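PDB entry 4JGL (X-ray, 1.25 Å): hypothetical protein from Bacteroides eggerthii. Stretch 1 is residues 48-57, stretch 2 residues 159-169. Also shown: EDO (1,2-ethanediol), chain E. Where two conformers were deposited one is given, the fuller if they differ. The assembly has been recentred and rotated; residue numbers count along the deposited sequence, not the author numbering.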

ATOM      1  N   LEU A  48      -1.506  -2.079  -6.037  1.00  9.20           N
ATOM      2  CA  LEU A  48      -0.495  -2.639  -6.934  1.00  9.27           C
ATOM      3  C   LEU A  48      -0.709  -2.074  -8.333  1.00 10.53           C
ATOM      4  O   LEU A  48      -1.826  -2.117  -8.842  1.00 11.42           O
ATOM      5  CB  LEU A  48      -0.564  -4.166  -6.957  1.00 10.50           C
ATOM      6  CG  LEU A  48       0.573  -4.896  -7.653  1.00 12.49           C
ATOM      7  CD1 LEU A  48       1.800  -4.875  -6.785  1.00 14.34           C
ATOM      8  CD2 LEU A  48       0.159  -6.327  -7.968  1.00 16.64           C
HETATM    9  N   MSE A  49       0.352  -1.535  -8.923  1.00 10.28           N
HETATM   10  CA  MSE A  49       0.282  -0.866 -10.225  1.00 12.65           C
HETATM   11  C   MSE A  49       1.240  -1.507 -11.205  1.00 13.38           C
HETATM   12  O   MSE A  49       2.380  -1.043 -11.369  1.00 13.96           O
HETATM   13  CB  MSE A  49       0.655   0.580 -10.070  1.00 13.29           C
HETATM   14  CG  MSE A  49      -0.201   1.383  -9.163  1.00 15.62           C
HETATM   15 SE   MSE A  49       0.302   3.209  -8.954  0.75 14.50          SE
HETATM   16  CE  MSE A  49      -0.108   3.782 -10.589  1.00 18.74           C
ATOM     17  N   PRO A  50       0.806  -2.591 -11.859  1.00 14.23           N
ATOM     18  CA  PRO A  50       1.710  -3.274 -12.774  1.00 16.53           C
ATOM     19  C   PRO A  50       2.199  -2.397 -13.931  1.00 19.78           C
ATOM     20  O   PRO A  50       3.317  -2.617 -14.393  1.00 23.51           O
ATOM     21  CB  PRO A  50       0.869  -4.433 -13.290  1.00 18.03           C
ATOM     22  CG  PRO A  50      -0.174  -4.661 -12.227  1.00 19.15           C
ATOM     23  CD  PRO A  50      -0.454  -3.328 -11.678  1.00 15.28           C
ATOM     24  N   GLU A  51       1.417  -1.398 -14.345  0.50 19.54           N
ATOM     25  CA  GLU A  51       1.808  -0.499 -15.455  0.50 22.93           C
ATOM     26  C   GLU A  51       3.025   0.380 -15.109  0.50 21.71           C
ATOM     27  O   GLU A  51       3.704   0.908 -15.997  0.50 21.40           O
ATOM     28  CB  GLU A  51       0.630   0.409 -15.872  0.50 25.17           C
ATOM     29  CG  GLU A  51       0.479   1.672 -15.014  0.50 28.83           C
ATOM     30  CD  GLU A  51      -0.241   2.834 -15.708  0.50 33.81           C
ATOM     31  OE1 GLU A  51      -0.222   2.905 -16.955  0.50 37.46           O
ATOM     32  OE2 GLU A  51      -0.819   3.689 -14.990  0.50 33.26           O
ATOM     33  N   LYS A  52       3.277   0.573 -13.818  1.00 19.53           N
ATOM     34  CA  LYS A  52       4.385   1.396 -13.361  1.00 18.85           C
ATOM     35  C   LYS A  52       5.403   0.630 -12.514  1.00 15.21           C
ATOM     36  O   LYS A  52       6.438   1.186 -12.150  1.00 17.57           O
ATOM     37  CB  LYS A  52       3.851   2.547 -12.532  1.00 19.02           C
ATOM     38  CG  LYS A  52       2.885   3.470 -13.260  1.00 25.89           C
ATOM     39  CD  LYS A  52       3.168   4.915 -12.919  1.00 32.57           C
ATOM     40  CE  LYS A  52       4.315   5.495 -13.765  1.00 35.55           C
ATOM     41  NZ  LYS A  52       5.625   5.662 -13.027  1.00 31.47           N
ATOM     42  N   GLY A  53       5.136  -0.633 -12.200  1.00 14.65           N
ATOM     43  CA  GLY A  53       5.973  -1.393 -11.301  1.00 13.76           C
ATOM     44  C   GLY A  53       6.056  -0.805  -9.903  1.00 12.05           C
ATOM     45  O   GLY A  53       7.103  -0.822  -9.284  1.00 12.28           O
ATOM     46  N   LEU A  54       4.933  -0.252  -9.424  1.00 11.12           N
ATOM     47  CA  LEU A  54       4.862   0.336  -8.101  1.00 11.22           C
ATOM     48  C   LEU A  54       3.839  -0.386  -7.238  1.00 10.23           C
ATOM     49  O   LEU A  54       2.830  -0.906  -7.720  1.00 10.32           O
ATOM     50  CB  LEU A  54       4.464   1.800  -8.179  1.00 11.75           C
ATOM     51  CG  LEU A  54       5.350   2.684  -9.053  1.00 12.07           C
ATOM     52  CD1 LEU A  54       4.755   4.086  -9.075  1.00 14.39           C
ATOM     53  CD2 LEU A  54       6.788   2.716  -8.533  1.00 13.98           C
ATOM     54  N   PHE A  55       4.125  -0.392  -5.945  1.00  9.56           N
ATOM     55  CA  PHE A  55       3.220  -0.871  -4.916  1.00  9.38           C
ATOM     56  C   PHE A  55       3.100   0.229  -3.887  1.00  9.04           C
ATOM     57  O   PHE A  55       4.116   0.690  -3.350  1.00  9.87           O
ATOM     58  CB  PHE A  55       3.724  -2.160  -4.275  1.00  9.98           C
ATOM     59  CG  PHE A  55       2.891  -2.587  -3.099  1.00 11.25           C
ATOM     60  CD1 PHE A  55       1.629  -3.109  -3.306  1.00 13.06           C
ATOM     61  CD2 PHE A  55       3.325  -2.384  -1.815  1.00 11.96           C
ATOM     62  CE1 PHE A  55       0.795  -3.466  -2.225  1.00 14.23           C
ATOM     63  CE2 PHE A  55       2.497  -2.753  -0.720  1.00 13.74           C
ATOM     64  CZ  PHE A  55       1.237  -3.246  -0.950  1.00 13.31           C
ATOM     65  N   LEU A  56       1.879   0.696  -3.626  1.00  9.41           N
ATOM     66  CA  LEU A  56       1.661   1.739  -2.644  0.50  9.21           C
ATOM     67  C   LEU A  56       1.015   1.175  -1.399  1.00  9.55           C
ATOM     68  O   LEU A  56       0.137   0.334  -1.480  1.00  9.78           O
ATOM     69  CB  LEU A  56       0.803   2.862  -3.227  0.50  9.78           C
ATOM     70  CG  LEU A  56       1.512   3.832  -4.168  0.50 12.00           C
ATOM     71  CD1 LEU A  56       2.041   3.105  -5.395  0.50 15.18           C
ATOM     72  CD2 LEU A  56       0.575   4.988  -4.545  0.50 12.28           C
ATOM     73  N   LYS A  57       1.469   1.647  -0.244  1.00  9.48           N
ATOM     74  CA  LYS A  57       0.906   1.248   1.039  1.00  9.32           C
ATOM     75  C   LYS A  57       0.533   2.495   1.812  1.00  8.85           C
ATOM     76  O   LYS A  57       1.393   3.353   2.063  1.00 10.99           O
ATOM     77  CB  LYS A  57       1.913   0.412   1.826  1.00 11.40           C
ATOM     78  CG  LYS A  57       1.396   0.016   3.203  1.00 12.57           C
ATOM     79  CD  LYS A  57       2.285  -1.035   3.837  1.00 16.64           C
ATOM     80  CE  LYS A  57       1.705  -1.530   5.163  1.00 19.37           C
ATOM     81  NZ  LYS A  57       1.876  -0.494   6.210  1.00 18.94           N
ATOM     82  N   GLU A 159       0.068  17.150  -6.709  1.00 20.13           N
ATOM     83  CA  GLU A 159       1.437  16.895  -6.300  1.00 21.37           C
ATOM     84  C   GLU A 159       1.678  15.394  -6.116  1.00 19.83           C
ATOM     85  O   GLU A 159       2.744  14.866  -6.433  1.00 20.03           O
ATOM     86  CB  GLU A 159       1.695  17.646  -4.996  1.00 23.60           C
ATOM     87  CG  GLU A 159       3.117  17.730  -4.571  1.00 26.34           C
ATOM     88  CD  GLU A 159       3.347  18.743  -3.438  1.00 22.52           C
ATOM     89  OE1 GLU A 159       2.419  19.485  -3.031  1.00 21.66           O
ATOM     90  OE2 GLU A 159       4.488  18.786  -2.949  1.00 29.55           O
ATOM     91  N   PHE A 160       0.671  14.707  -5.569  1.00 17.68           N
ATOM     92  CA  PHE A 160       0.747  13.254  -5.392  1.00 15.66           C
ATOM     93  C   PHE A 160       0.602  12.490  -6.703  1.00 14.53           C
ATOM     94  O   PHE A 160       1.402  11.614  -6.992  1.00 15.41           O
ATOM     95  CB  PHE A 160      -0.311  12.826  -4.366  1.00 15.28           C
ATOM     96  CG  PHE A 160      -0.475  11.331  -4.191  1.00 15.24           C
ATOM     97  CD1 PHE A 160       0.604  10.494  -3.952  1.00 15.56           C
ATOM     98  CD2 PHE A 160      -1.726  10.783  -4.221  1.00 17.57           C
ATOM     99  CE1 PHE A 160       0.417   9.143  -3.734  1.00 17.40           C
ATOM    100  CE2 PHE A 160      -1.906   9.435  -4.005  1.00 18.46           C
ATOM    101  CZ  PHE A 160      -0.831   8.617  -3.795  1.00 20.09           C
ATOM    102  N   LYS A 161      -0.413  12.832  -7.476  1.00 15.61           N
ATOM    103  CA  LYS A 161      -0.651  12.204  -8.773  1.00 16.14           C
ATOM    104  C   LYS A 161       0.580  12.347  -9.660  1.00 15.51           C
ATOM    105  O   LYS A 161       1.022  11.381 -10.276  1.00 17.05           O
ATOM    106  CB  LYS A 161      -1.873  12.819  -9.446  1.00 17.39           C
ATOM    107  CG  LYS A 161      -2.254  12.158 -10.785  1.00 20.31           C
ATOM    108  CD  LYS A 161      -3.490  12.797 -11.409  1.00 23.66           C
ATOM    109  CE  LYS A 161      -3.981  12.040 -12.650  1.00 31.18           C
ATOM    110  NZ  LYS A 161      -2.890  11.713 -13.567  1.00 35.60           N
ATOM    111  N   ASN A 162       1.152  13.550  -9.686  1.00 17.94           N
ATOM    112  CA  ASN A 162       2.312  13.812 -10.542  1.00 18.62           C
ATOM    113  C   ASN A 162       3.537  13.043 -10.097  1.00 16.88           C
ATOM    114  O   ASN A 162       4.287  12.538 -10.910  1.00 17.93           O
ATOM    115  CB  ASN A 162       2.643  15.309 -10.602  1.00 19.83           C
ATOM    116  CG  ASN A 162       1.567  16.131 -11.304  1.00 23.73           C
ATOM    117  OD1 ASN A 162       0.725  15.598 -12.021  1.00 27.44           O
ATOM    118  ND2 ASN A 162       1.584  17.444 -11.078  1.00 29.35           N
ATOM    119  N   LEU A 163       3.763  12.937  -8.785  1.00 17.19           N
ATOM    120  CA  LEU A 163       4.859  12.114  -8.299  1.00 17.94           C
ATOM    121  C   LEU A 163       4.754  10.671  -8.791  1.00 16.97           C
ATOM    122  O   LEU A 163       5.733  10.075  -9.222  1.00 17.81           O
ATOM    123  CB  LEU A 163       4.907  12.122  -6.758  1.00 18.97           C
ATOM    124  CG  LEU A 163       5.916  11.171  -6.104  1.00 20.96           C
ATOM    125  CD1 LEU A 163       7.357  11.541  -6.439  1.00 24.19           C
ATOM    126  CD2 LEU A 163       5.710  11.166  -4.600  1.00 22.20           C
ATOM    127  N   VAL A 164       3.561  10.101  -8.683  1.00 16.31           N
ATOM    128  CA  VAL A 164       3.348   8.731  -9.102  1.00 15.63           C
ATOM    129  C   VAL A 164       3.478   8.605 -10.629  1.00 15.98           C
ATOM    130  O   VAL A 164       4.170   7.730 -11.119  1.00 17.97           O
ATOM    131  CB  VAL A 164       2.004   8.204  -8.599  1.00 16.59           C
ATOM    132  CG1 VAL A 164       1.666   6.842  -9.236  1.00 19.05           C
ATOM    133  CG2 VAL A 164       2.040   8.064  -7.065  1.00 17.79           C
ATOM    134  N   ASP A 165       2.825   9.499 -11.356  1.00 16.38           N
ATOM    135  CA  ASP A 165       2.836   9.425 -12.827  1.00 18.82           C
ATOM    136  C   ASP A 165       4.248   9.569 -13.396  1.00 19.22           C
ATOM    137  O   ASP A 165       4.572   8.942 -14.407  1.00 21.90           O
ATOM    138  CB  ASP A 165       1.930  10.491 -13.456  1.00 18.97           C
ATOM    139  CG  ASP A 165       0.458  10.182 -13.304  1.00 23.89           C
ATOM    140  OD1 ASP A 165       0.130   9.014 -12.995  1.00 26.38           O
ATOM    141  OD2 ASP A 165      -0.359  11.117 -13.499  1.00 24.50           O
ATOM    142  N   ASN A 166       5.073  10.393 -12.755  1.00 18.90           N
ATOM    143  CA  ASN A 166       6.397  10.724 -13.257  1.00 20.34           C
ATOM    144  C   ASN A 166       7.489   9.873 -12.624  1.00 21.52           C
ATOM    145  O   ASN A 166       8.674  10.066 -12.907  1.00 23.12           O
ATOM    146  CB  ASN A 166       6.684  12.218 -13.053  1.00 21.90           C
ATOM    147  CG  ASN A 166       5.720  13.111 -13.818  1.00 23.08           C
ATOM    148  OD1 ASN A 166       4.984  12.651 -14.689  1.00 24.20           O
ATOM    149  ND2 ASN A 166       5.699  14.391 -13.464  1.00 26.37           N
ATOM    150  N   TYR A 167       7.094   8.912 -11.793  1.00 20.70           N
ATOM    151  CA  TYR A 167       8.036   8.207 -10.932  1.00 21.06           C
ATOM    152  C   TYR A 167       9.032   7.382 -11.734  1.00 24.42           C
ATOM    153  O   TYR A 167       8.655   6.716 -12.708  1.00 28.88           O
ATOM    154  CB  TYR A 167       7.281   7.267  -9.989  1.00 19.24           C
ATOM    155  CG  TYR A 167       8.079   6.887  -8.755  1.00 17.85           C
ATOM    156  CD1 TYR A 167       8.061   7.684  -7.620  1.00 18.66           C
ATOM    157  CD2 TYR A 167       8.893   5.761  -8.744  1.00 16.09           C
ATOM    158  CE1 TYR A 167       8.795   7.356  -6.485  1.00 17.59           C
ATOM    159  CE2 TYR A 167       9.639   5.421  -7.610  1.00 16.51           C
ATOM    160  CZ  TYR A 167       9.585   6.224  -6.491  1.00 16.59           C
ATOM    161  OH  TYR A 167      10.313   5.910  -5.381  1.00 16.84           O
ATOM    162  N   GLY A 168      10.296   7.450 -11.326  1.00 26.32           N
ATOM    163  CA  GLY A 168      11.372   6.682 -11.934  1.00 30.39           C
ATOM    164  C   GLY A 168      11.604   7.006 -13.398  1.00 33.07           C
ATOM    165  O   GLY A 168      12.428   6.367 -14.045  1.00 36.90           O
ATOM    166  N   LYS A 169      10.879   7.999 -13.910  0.50 31.98           N
ATOM    167  CA  LYS A 169      10.777   8.237 -15.334  0.50 30.99           C
ATOM    168  C   LYS A 169      11.136   9.666 -15.648  0.50 29.70           C
ATOM    169  O   LYS A 169      11.635  10.439 -14.822  0.50 31.09           O
ATOM    170  CB  LYS A 169       9.349   7.988 -15.821  0.50 31.37           C
ATOM    171  CG  LYS A 169       8.988   6.546 -16.085  0.50 33.75           C
ATOM    172  CD  LYS A 169       7.583   6.465 -16.665  0.50 35.99           C
ATOM    173  CE  LYS A 169       7.094   5.039 -16.792  0.50 36.69           C
ATOM    174  NZ  LYS A 169       5.652   5.009 -17.154  0.50 35.93           N
ATOM    175  OXT LYS A 169      10.884  10.047 -16.779  0.50 24.85           O
TER
HETATM  176  C1  EDO E 203      -2.344   6.898 -11.109  1.00 27.05           C
HETATM  177  O1  EDO E 203      -3.408   6.291 -11.852  1.00 30.91           O
HETATM  178  C2  EDO E 203      -2.573   8.398 -11.123  1.00 28.07           C
HETATM  179  O2  EDO E 203      -2.519   8.862 -12.477  1.00 28.06           O
HETATM  180  O   HOH W   1       0.506   6.448 -13.623  1.00 42.80           O

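The C-terminal end of the chain packs against a hairpin formed by strands 48-49 and 54-57, and the contact is a row of small apolar knobs closed at one end by a lysine. Helix 159-165 runs at 148° to strand 54-57, roughly antiparallel, with the axes 11.7 Å apart at closest approach, a gap filled by side chains. V164 is the central bump. Its CA-to-CB bond points sideways, yet its two methyl groups fit among three hairpin side chains, M49, L54 and L56, whose CA-to-CB bonds point toward the helix. CG1 of V164 sits between CE of the selenomethionine M49, at 3.8 Å, and CD1 of L54, at 4.1 Å; CG2 of V164 lies 4.2 Å from CD2 of L56. Alternation along the strand explains the pattern: L54 and L56 face the helix, while F55 and K57 between and after them stay out of its reach.

The same leucines touch aromatic rings beyond the valine. CD2 of L56 meets the tip of F160, 4.0 Å from CZ, one helical turn before V164. CD2 of L54 reaches the other way, to CD2 of Y167 at 3.7 Å. Both methyls approach their rings obliquely. CD1 of L54 lies in the notch between V164 and Y167, 4.1 Å from CG1 of V164 and 4.2 Å from CB of Y167, whereas L56 uses one methyl, CD2, for both V164 and F160.

Polar contacts gather where the hairpin turns. K52 has the largest area covered by the other stretch, and its bent side chain reaches toward the C-terminal segment, where NZ donates to O of V164 at 3.2 Å, with a weak hydrogen bond, also 3.2 Å, to O of Y167. The ammonium group thereby fits into a hollow lined by backbone carbonyls. O of V164 also accepts from N of Y167 at 3.2 Å, so one carbonyl serves both the local fold and the contact. The type II turn from N166 to K169 then brings a second lysine close: NZ of K52 and NZ of K169 are 4.2 Å apart, a close approach of like charges, and the two carbonyls that accept from K52 can offset part of its charge.

At the margin, D165 points its CA-to-CB bond away, but its carboxylate comes nearer. Water 1 donates to OD1 of D165 at 2.7 Å and, weakly, to OE2 of E51 at 3.4 Å, linking the stretches. OD2 of D165 forms a salt bridge with NZ of K161 at 2.6 Å, and ethanediol O2 donates to OD1 of D165 at 2.7 Å.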